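Local coordinates for protein NRPS (Penicillium fellutanum, PDB 6NKI) that is a nonribosomal peptide synthetase (NRPS) protein with an NADP-binding Rossmann-type domain that holds NADPH in a pocket, at residues T35-Q40 and L282-T287; G215-R220 and H224-V229; V253-T258 and T355-W360. All coordinates share one frame; numbering follows the deposited sequence.

Contact 1. Residues T35-Q40 and L282-T287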
loop_
_atom_site.group_PDB
_atom_site.type_symbol
_atom_site.label_atom_id
_atom_site.label_comp_id
_atom_site.label_asym_id
_atom_site.label_seq_id
_atom_site.Cartn_x
_atom_site.Cartn_y
_atom_site.Cartn_z
ATOM N N THR A 35 -8.279 -9.117 -14.412
ATOM C CA THR A 35 -7.881 -10.408 -13.862
ATOM C C THR A 35 -7.595 -10.310 -12.367
ATOM O O THR A 35 -7.749 -11.306 -11.643
ATOM C CB THR A 35 -6.667 -10.975 -14.603
ATOM O OG1 THR A 35 -6.438 -12.321 -14.164
ATOM C CG2 THR A 35 -5.394 -10.128 -14.367
ATOM N N HIS A 36 -7.191 -9.127 -11.882
ATOM C CA HIS A 36 -6.937 -8.986 -10.451
ATOM C C HIS A 36 -8.225 -8.796 -9.666
ATOM O O HIS A 36 -8.359 -9.318 -8.543
ATOM C CB HIS A 36 -5.962 -7.834 -10.169
ATOM C CG HIS A 36 -4.547 -8.158 -10.526
ATOM N ND1 HIS A 36 -3.974 -7.794 -11.729
ATOM C CD2 HIS A 36 -3.604 -8.864 -9.859
ATOM C CE1 HIS A 36 -2.734 -8.242 -11.778
ATOM N NE2 HIS A 36 -2.486 -8.897 -10.658
ATOM N N ILE A 37 -9.176 -8.048 -10.241
ATOM C CA ILE A 37 -10.513 -8.027 -9.671
ATOM C C ILE A 37 -11.042 -9.449 -9.581
ATOM O O ILE A 37 -11.548 -9.870 -8.536
ATOM C CB ILE A 37 -11.436 -7.121 -10.494
ATOM C CG1 ILE A 37 -10.862 -5.709 -10.558
ATOM C CG2 ILE A 37 -12.851 -7.109 -9.896
ATOM C CD1 ILE A 37 -11.573 -4.836 -11.586
ATOM N N LEU A 38 -10.846 -10.230 -10.641
ATOM C CA LEU A 38 -11.297 -11.616 -10.630
ATOM C C LEU A 38 -10.664 -12.380 -9.468
ATOM O O LEU A 38 -11.369 -12.907 -8.599
ATOM C CB LEU A 38 -10.999 -12.272 -11.986
ATOM C CG LEU A 38 -11.546 -13.693 -12.088
ATOM C CD1 LEU A 38 -13.049 -13.635 -11.987
ATOM C CD2 LEU A 38 -11.089 -14.451 -13.316
ATOM N N HIS A 39 -9.327 -12.410 -9.433
ATOM C CA HIS A 39 -8.564 -13.001 -8.326
ATOM C C HIS A 39 -9.139 -12.637 -6.959
ATOM O O HIS A 39 -9.410 -13.515 -6.126
ATOM C CB HIS A 39 -7.127 -12.526 -8.426
ATOM C CG HIS A 39 -6.228 -13.117 -7.400
ATOM N ND1 HIS A 39 -5.087 -12.481 -6.965
ATOM C CD2 HIS A 39 -6.275 -14.301 -6.749
ATOM C CE1 HIS A 39 -4.490 -13.237 -6.066
ATOM N NE2 HIS A 39 -5.187 -14.350 -5.922
ATOM N N GLN A 40 -9.363 -11.343 -6.716
ATOM C CA GLN A 40 -9.719 -10.960 -5.359
ATOM C C GLN A 40 -11.177 -11.261 -5.036
ATOM O O GLN A 40 -11.508 -11.480 -3.868
ATOM C CB GLN A 40 -9.390 -9.491 -5.115
ATOM C CG GLN A 40 -7.910 -9.184 -5.139
ATOM C CD GLN A 40 -7.625 -7.717 -4.919
ATOM O OE1 GLN A 40 -8.532 -6.933 -4.651
ATOM N NE2 GLN A 40 -6.369 -7.329 -5.090
ATOM N N LEU A 282 -9.694 -1.784 -3.751
ATOM C CA LEU A 282 -10.581 -0.649 -3.546
ATOM C C LEU A 282 -11.861 -0.754 -4.374
ATOM O O LEU A 282 -12.848 -0.122 -4.020
ATOM C CB LEU A 282 -9.843 0.659 -3.861
ATOM C CG LEU A 282 -10.645 1.964 -3.739
ATOM C CD1 LEU A 282 -11.259 2.042 -2.348
ATOM C CD2 LEU A 282 -9.803 3.194 -3.982
ATOM N N ILE A 283 -11.865 -1.516 -5.469
ATOM C CA ILE A 283 -13.083 -1.649 -6.257
ATOM C C ILE A 283 -14.037 -2.622 -5.589
ATOM O O ILE A 283 -15.244 -2.366 -5.510
ATOM C CB ILE A 283 -12.761 -2.064 -7.710
ATOM C CG1 ILE A 283 -12.147 -0.888 -8.502
ATOM C CG2 ILE A 283 -14.011 -2.572 -8.395
ATOM C CD1 ILE A 283 -11.329 -1.298 -9.711
ATOM N N ILE A 284 -13.491 -3.748 -5.144
ATOM C CA ILE A 284 -14.305 -4.804 -4.489
ATOM C C ILE A 284 -14.920 -4.258 -3.204
ATOM O O ILE A 284 -16.094 -4.480 -2.993
ATOM C CB ILE A 284 -13.439 -6.040 -4.228
ATOM C CG1 ILE A 284 -12.989 -6.671 -5.544
ATOM C CG2 ILE A 284 -14.178 -7.025 -3.347
ATOM C CD1 ILE A 284 -12.208 -7.941 -5.369
ATOM N N HIS A 285 -14.171 -3.521 -2.397
ATOM C CA HIS A 285 -14.787 -3.012 -1.147
ATOM C C HIS A 285 -15.933 -2.064 -1.487
ATOM O O HIS A 285 -16.980 -2.156 -0.848
ATOM C CB HIS A 285 -13.750 -2.300 -0.279
ATOM C CG HIS A 285 -14.356 -1.481 0.806
ATOM N ND1 HIS A 285 -14.658 -2.006 2.037
ATOM C CD2 HIS A 285 -14.719 -0.185 0.847
ATOM C CE1 HIS A 285 -15.172 -1.067 2.794
ATOM N NE2 HIS A 285 -15.227 0.055 2.088
ATOM N N GLU A 286 -15.729 -1.198 -2.472
ATOM C CA GLU A 286 -16.762 -0.210 -2.860
ATOM C C GLU A 286 -18.013 -0.926 -3.372
ATOM O O GLU A 286 -19.111 -0.466 -3.061
ATOM C CB GLU A 286 -16.207 0.754 -3.904
ATOM C CG GLU A 286 -15.427 1.887 -3.282
ATOM C CD GLU A 286 -16.082 2.427 -2.027
ATOM O OE1 GLU A 286 -17.295 2.260 -1.898
ATOM O OE2 GLU A 286 -15.375 3.003 -1.185
ATOM N N THR A 287 -17.857 -2.008 -4.129
ATOM C CA THR A 287 -19.064 -2.690 -4.651
ATOM C C THR A 287 -19.564 -3.773 -3.691
ATOM O O THR A 287 -20.597 -4.358 -4.001
ATOM C CB THR A 287 -18.828 -3.280 -6.044
ATOM O OG1 THR A 287 -20.082 -3.723 -6.549
ATOM C CG2 THR A 287 -17.814 -4.402 -6.059
#
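Ile284 points at the partner helix where helices 32-43 and 276-288 cross, and with Ile37 it forms the closest backbone pair, CA to CA 7.2 Å; the axes of segments 35-40 and 282-287 approach to 10.2 Å and cross at -58°. Packing is closest where Ile284 sends out its extended arm: CG1 anti to the carbonyl carbon (chi1 -65°) carries CD1 against Gln40 CB and the backbone there, and the same Ile284 CD1 lies 3.8 Å from Ile37 O. Beside it Ile37 and Ile283 bring their ends together nearly at a right angle, with Ile37 CD1 4.0 Å from Ile283 CD1. Branched, wholly apolar side chains suit this buried seam, since they bring no polar atoms of their own into it. Only the amide end of Gln40 makes the looser, partly exposed side, Gln40 OE1 passing 3.9 Å from Ile284 CD1 and NE2 bonding to the carbonyl oxygen of Asp277. One residue thus serves as hydrocarbon inside and amide at the partly exposed side. Leu282 reaches Asn393 of the second subunit. Beneath the pair runs the parallel sheet: Ile37 rests on Ile166, and Ile283 on Thr164 and Ile124, so that both helices cover one face of strands 122-125 and 162-166.

Contact 2. Residues G215-R220 and H224-V229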
loop_
_atom_site.group_PDB
_atom_site.type_symbol
_atom_site.label_atom_id
_atom_site.label_comp_id
_atom_site.label_asym_id
_atom_site.label_seq_id
_atom_site.Cartn_x
_atom_site.Cartn_y
_atom_site.Cartn_z
ATOM N N GLY A 215 -24.933 9.375 -13.726
ATOM C CA GLY A 215 -25.515 10.341 -12.805
ATOM C C GLY A 215 -27.019 10.483 -12.947
ATOM O O GLY A 215 -27.744 10.523 -11.948
ATOM N N ALA A 216 -27.507 10.576 -14.185
ATOM C CA ALA A 216 -28.946 10.687 -14.394
ATOM C C ALA A 216 -29.679 9.512 -13.768
ATOM O O ALA A 216 -30.765 9.680 -13.203
ATOM C CB ALA A 216 -29.262 10.790 -15.886
ATOM N N PHE A 217 -29.085 8.321 -13.827
ATOM C CA PHE A 217 -29.720 7.174 -13.197
ATOM C C PHE A 217 -29.738 7.328 -11.681
ATOM O O PHE A 217 -30.757 7.038 -11.040
ATOM C CB PHE A 217 -29.008 5.890 -13.614
ATOM C CG PHE A 217 -29.620 4.632 -13.047
ATOM C CD1 PHE A 217 -30.776 4.090 -13.588
ATOM C CD2 PHE A 217 -29.037 3.996 -11.967
ATOM C CE1 PHE A 217 -31.335 2.932 -13.056
ATOM C CE2 PHE A 217 -29.592 2.842 -11.429
ATOM C CZ PHE A 217 -30.736 2.310 -11.975
ATOM N N SER A 218 -28.629 7.802 -11.089
ATOM C CA SER A 218 -28.555 7.906 -9.631
ATOM C C SER A 218 -29.567 8.912 -9.088
ATOM O O SER A 218 -30.387 8.574 -8.225
ATOM C CB SER A 218 -27.148 8.284 -9.177
ATOM O OG SER A 218 -27.124 8.453 -7.767
ATOM N N ALA A 219 -29.531 10.152 -9.583
ATOM C CA ALA A 219 -30.453 11.169 -9.094
ATOM C C ALA A 219 -31.906 10.721 -9.155
ATOM O O ALA A 219 -32.754 11.353 -8.517
ATOM C CB ALA A 219 -30.267 12.469 -9.881
ATOM N N ARG A 220 -32.201 9.635 -9.877
ATOM C CA ARG A 220 -33.551 9.118 -10.032
ATOM C C ARG A 220 -33.754 7.706 -9.494
ATOM O O ARG A 220 -34.907 7.316 -9.282
ATOM C CB ARG A 220 -33.958 9.144 -11.516
ATOM C CG ARG A 220 -34.413 10.512 -12.014
ATOM C CD ARG A 220 -33.237 11.416 -12.360
ATOM N NE ARG A 220 -33.644 12.626 -13.072
ATOM C CZ ARG A 220 -33.964 13.774 -12.481
ATOM N NH1 ARG A 220 -34.317 14.822 -13.213
ATOM N NH2 ARG A 220 -33.939 13.876 -11.159
ATOM N N HIS A 224 -30.148 1.619 -5.923
ATOM C CA HIS A 224 -28.978 0.879 -6.374
ATOM C C HIS A 224 -27.736 1.576 -5.853
ATOM O O HIS A 224 -27.568 2.781 -6.066
ATOM C CB HIS A 224 -28.954 0.781 -7.899
ATOM C CG HIS A 224 -30.028 -0.101 -8.448
ATOM N ND1 HIS A 224 -29.940 -1.477 -8.433
ATOM C CD2 HIS A 224 -31.232 0.195 -8.988
ATOM C CE1 HIS A 224 -31.043 -1.989 -8.953
ATOM N NE2 HIS A 224 -31.841 -0.997 -9.300
ATOM N N SER A 225 -26.887 0.831 -5.152
ATOM C CA SER A 225 -25.611 1.393 -4.722
ATOM C C SER A 225 -24.678 1.384 -5.925
ATOM O O SER A 225 -24.314 0.318 -6.435
ATOM C CB SER A 225 -25.021 0.595 -3.563
ATOM O OG SER A 225 -24.499 -0.644 -4.010
ATOM N N LEU A 226 -24.296 2.565 -6.390
ATOM C CA LEU A 226 -23.520 2.679 -7.614
ATOM C C LEU A 226 -22.314 3.588 -7.387
ATOM O O LEU A 226 -22.438 4.634 -6.742
ATOM C CB LEU A 226 -24.429 3.161 -8.763
ATOM C CG LEU A 226 -25.284 4.416 -8.581
ATOM C CD1 LEU A 226 -24.523 5.665 -8.980
ATOM C CD2 LEU A 226 -26.600 4.301 -9.340
ATOM N N THR A 227 -21.138 3.163 -7.873
ATOM C CA THR A 227 -19.895 3.910 -7.692
ATOM C C THR A 227 -19.036 3.909 -8.956
ATOM O O THR A 227 -19.049 2.963 -9.752
ATOM C CB THR A 227 -19.049 3.352 -6.524
ATOM O OG1 THR A 227 -18.730 1.977 -6.766
ATOM C CG2 THR A 227 -19.776 3.484 -5.190
ATOM N N ILE A 228 -18.259 4.977 -9.108
ATOM C CA ILE A 228 -17.302 5.136 -10.197
ATOM C C ILE A 228 -15.884 5.298 -9.632
ATOM O O ILE A 228 -15.658 6.047 -8.671
ATOM C CB ILE A 228 -17.703 6.329 -11.085
ATOM C CG1 ILE A 228 -19.014 5.990 -11.811
ATOM C CG2 ILE A 228 -16.596 6.702 -12.044
ATOM C CD1 ILE A 228 -19.624 7.148 -12.507
ATOM N N VAL A 229 -14.930 4.579 -10.229
ATOM C CA VAL A 229 -13.533 4.584 -9.810
ATOM C C VAL A 229 -12.671 4.954 -11.018
ATOM O O VAL A 229 -12.657 4.235 -12.028
ATOM C CB VAL A 229 -13.112 3.228 -9.213
ATOM C CG1 VAL A 229 -13.833 2.975 -7.906
ATOM C CG2 VAL A 229 -13.465 2.092 -10.156
#
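This is an apolar helix-on-strand contact, in which Phe217 and Ser218 of helix 202-220 lie over Leu226 at the start of strand 226-230 and His224 just before it. Leu226 and Phe217 carry most of it. With chi1 at 52° the leucine CG stands between the backbone N and the carbonyl carbon, and the two methyls fork beneath the helix: Leu226 CD2 meets the edge of the phenyl ring, in its plane, 3.6 Å from Phe217 CD2, whereas Leu226 CD1 lies 3.7 Å from Ser218 CB. Helix and strand form the second half of a beta-alpha-beta crossover of the Rossmann type, since the chain leaves strand 162-166, passes through helix 202-220 and returns as the neighbouring parallel strand 226-230. Serine is small enough to let the leucine close in, and its hydroxyl is occupied by Lys309 NZ. Farther along the same edge of the phenyl ring, Phe217 CZ comes 3.7 Å from His224 CD2; the two rings meet obliquely, planes at 38° and centroids 5.7 Å apart. Histidine suits this border because it offers ring carbon to the phenylalanine while ND1 is hydrogen-bonded to the backbone N of Ile161, and the phenyl ring itself also stacks with His221.

Contact 3. Residues V253-T258 and T355-W360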
loop_
_atom_site.group_PDB
_atom_site.type_symbol
_atom_site.label_atom_id
_atom_site.label_comp_id
_atom_site.label_asym_id
_atom_site.label_seq_id
_atom_site.Cartn_x
_atom_site.Cartn_y
_atom_site.Cartn_z
ATOM N N VAL A 253 9.269 2.888 -21.460
ATOM C CA VAL A 253 10.422 2.442 -20.692
ATOM C C VAL A 253 11.279 1.476 -21.508
ATOM O O VAL A 253 12.509 1.473 -21.390
ATOM C CB VAL A 253 9.937 1.824 -19.358
ATOM C CG1 VAL A 253 11.046 1.082 -18.640
ATOM C CG2 VAL A 253 9.391 2.927 -18.441
ATOM N N THR A 254 10.654 0.648 -22.348
ATOM C CA THR A 254 11.417 -0.385 -23.045
ATOM C C THR A 254 12.225 0.201 -24.210
ATOM O O THR A 254 13.276 -0.345 -24.581
ATOM C CB THR A 254 10.470 -1.502 -23.517
ATOM O OG1 THR A 254 11.232 -2.631 -23.960
ATOM C CG2 THR A 254 9.573 -1.027 -24.671
ATOM N N THR A 255 11.764 1.314 -24.791
ATOM C CA THR A 255 12.533 1.956 -25.847
ATOM C C THR A 255 13.549 2.927 -25.271
ATOM O O THR A 255 14.568 3.220 -25.914
ATOM C CB THR A 255 11.613 2.691 -26.835
ATOM O OG1 THR A 255 11.072 3.870 -26.228
ATOM C CG2 THR A 255 10.456 1.785 -27.261
ATOM N N ALA A 256 13.281 3.433 -24.065
ATOM C CA ALA A 256 14.285 4.220 -23.365
ATOM C C ALA A 256 15.487 3.357 -23.011
ATOM O O ALA A 256 16.620 3.850 -22.971
ATOM C CB ALA A 256 13.672 4.855 -22.119
ATOM N N MET A 257 15.251 2.063 -22.784
ATOM C CA MET A 257 16.329 1.110 -22.543
ATOM C C MET A 257 17.241 0.951 -23.759
ATOM O O MET A 257 18.467 0.888 -23.618
ATOM C CB MET A 257 15.723 -0.234 -22.163
ATOM C CG MET A 257 15.092 -0.245 -20.786
ATOM S SD MET A 257 14.041 -1.665 -20.472
ATOM C CE MET A 257 15.240 -3.011 -20.576
ATOM N N THR A 258 16.659 0.854 -24.956
ATOM C CA THR A 258 17.444 0.640 -26.165
ATOM C C THR A 258 18.101 1.924 -26.635
ATOM O O THR A 258 19.189 1.884 -27.209
ATOM C CB THR A 258 16.554 0.081 -27.271
ATOM O OG1 THR A 258 15.555 1.053 -27.606
ATOM C CG2 THR A 258 15.867 -1.213 -26.806
ATOM N N THR A 355 6.471 -1.396 -38.119
ATOM C CA THR A 355 5.405 -2.367 -37.889
ATOM C C THR A 355 5.472 -2.944 -36.479
ATOM O O THR A 355 4.560 -2.756 -35.668
ATOM C CB THR A 355 5.513 -3.481 -38.926
ATOM O OG1 THR A 355 6.553 -4.385 -38.539
ATOM C CG2 THR A 355 5.959 -2.866 -40.233
ATOM N N SER A 356 6.553 -3.650 -36.174
ATOM C CA SER A 356 6.691 -4.343 -34.903
ATOM C C SER A 356 7.145 -3.439 -33.765
ATOM O O SER A 356 7.276 -3.925 -32.634
ATOM C CB SER A 356 7.675 -5.508 -35.051
ATOM O OG SER A 356 8.986 -5.037 -35.318
ATOM N N HIS A 357 7.372 -2.152 -34.017
ATOM C CA HIS A 357 7.941 -1.322 -32.962
ATOM C C HIS A 357 6.862 -0.914 -31.969
ATOM O O HIS A 357 5.814 -0.399 -32.376
ATOM C CB HIS A 357 8.624 -0.080 -33.521
ATOM C CG HIS A 357 9.345 0.717 -32.474
ATOM N ND1 HIS A 357 8.733 1.712 -31.742
ATOM C CD2 HIS A 357 10.610 0.628 -31.998
ATOM C CE1 HIS A 357 9.598 2.222 -30.885
ATOM N NE2 HIS A 357 10.743 1.578 -31.015
ATOM N N PRO A 358 7.093 -1.101 -30.664
ATOM C CA PRO A 358 6.004 -0.924 -29.682
ATOM C C PRO A 358 5.487 0.504 -29.569
ATOM O O PRO A 358 4.366 0.688 -29.080
ATOM C CB PRO A 358 6.636 -1.393 -28.361
ATOM C CG PRO A 358 7.767 -2.293 -28.770
ATOM C CD PRO A 358 8.299 -1.688 -30.058
ATOM N N LEU A 359 6.248 1.518 -30.003
ATOM C CA LEU A 359 5.766 2.897 -29.986
ATOM C C LEU A 359 5.225 3.372 -31.324
ATOM O O LEU A 359 4.805 4.529 -31.426
ATOM C CB LEU A 359 6.855 3.877 -29.532
ATOM C CG LEU A 359 7.294 3.971 -28.075
ATOM C CD1 LEU A 359 8.346 5.050 -27.967
ATOM C CD2 LEU A 359 6.131 4.264 -27.133
ATOM N N TRP A 360 5.233 2.532 -32.350
ATOM C CA TRP A 360 4.563 2.906 -33.587
ATOM C C TRP A 360 3.059 3.129 -33.406
ATOM O O TRP A 360 2.519 4.036 -34.049
ATOM C CB TRP A 360 4.857 1.851 -34.653
ATOM C CG TRP A 360 4.318 2.126 -36.027
ATOM C CD1 TRP A 360 4.564 3.219 -36.815
ATOM C CD2 TRP A 360 3.496 1.251 -36.802
ATOM N NE1 TRP A 360 3.910 3.090 -38.017
ATOM C CE2 TRP A 360 3.251 1.889 -38.035
ATOM C CE3 TRP A 360 2.929 -0.006 -36.566
ATOM C CZ2 TRP A 360 2.462 1.312 -39.027
ATOM C CZ3 TRP A 360 2.147 -0.577 -37.554
ATOM C CH2 TRP A 360 1.921 0.082 -38.769
#
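The carbonyl oxygen of Thr255 is gripped by two hydroxyls from the next turn of its own helix. Thr258 OG1 donates to Thr255 O over 2.9 Å, arriving at 114° to the C=O bond and tilted 29° from the carbonyl plane, and Thr259 OG1 is hydrogen-bonded to the same oxygen. Thr258 OG1 has a second partner in Gln349 NE2, which ties helix 248-259 to helix 339-351.

The side chain of Thr255 makes the contact with 355-360 by its two branches. With chi1 at 72° the hydroxyl sits between the backbone N and the carbonyl carbon, near enough to Val252 O for a weak hydrogen bond, and Thr255 OG1 lies 3.4 Å from Leu359 CD1. The methyl takes the other direction: Thr255 CG2 is 3.7 Å from His357 CE1, meeting the imidazole obliquely, and 3.9 Å from Leu359 CG.

On the loop side, a type I turn from His357 to Trp360 sets up this surface, closed by Trp360 N bonding to His357 O at 3.0 Å. Proline suits the second place of such a turn, where phi must be near -60°, and Pro358 CD lies over one face of the His357 ring, toward its rim, 3.6 Å above the plane. Leu359, third in the turn, points its isobutyl group at the helix and on to Val346, while Pro358 O is hydrogen-bonded to Arg251 NH2, one turn before Thr255 in helix 248-259.

Threonine therefore suits the joint: its hydroxyl can bond weakly back to its own helix while both branches pack on the loop. What crosses between Thr255 and the turn is van der Waals contact, so any directional hold on the loop probably comes from neighbours such as Arg251, and the fit depends on shape more than on charge.

Contacts 1 and 2 adjoin through the parallel sheet, their centres 19 Å apart. Strand 226-230 joins them: Leu226 turns to helix 202-220, whereas Val229 and Thr227 meet helix 276-288 on the other face, Val229 CG2 lying 3.7 Å from Ile283 CG1. Along the chain contact 2 is nested within the loop that contact 1 closes. Contact 3 stands apart, across the chain's centre from both; its centre is 32 Å from that of contact 1 and 40 Å from that of contact 2. NADPH relates the regions: the side chain of Ile37 is about 7 Å from it and that of Leu359 about 13 Å.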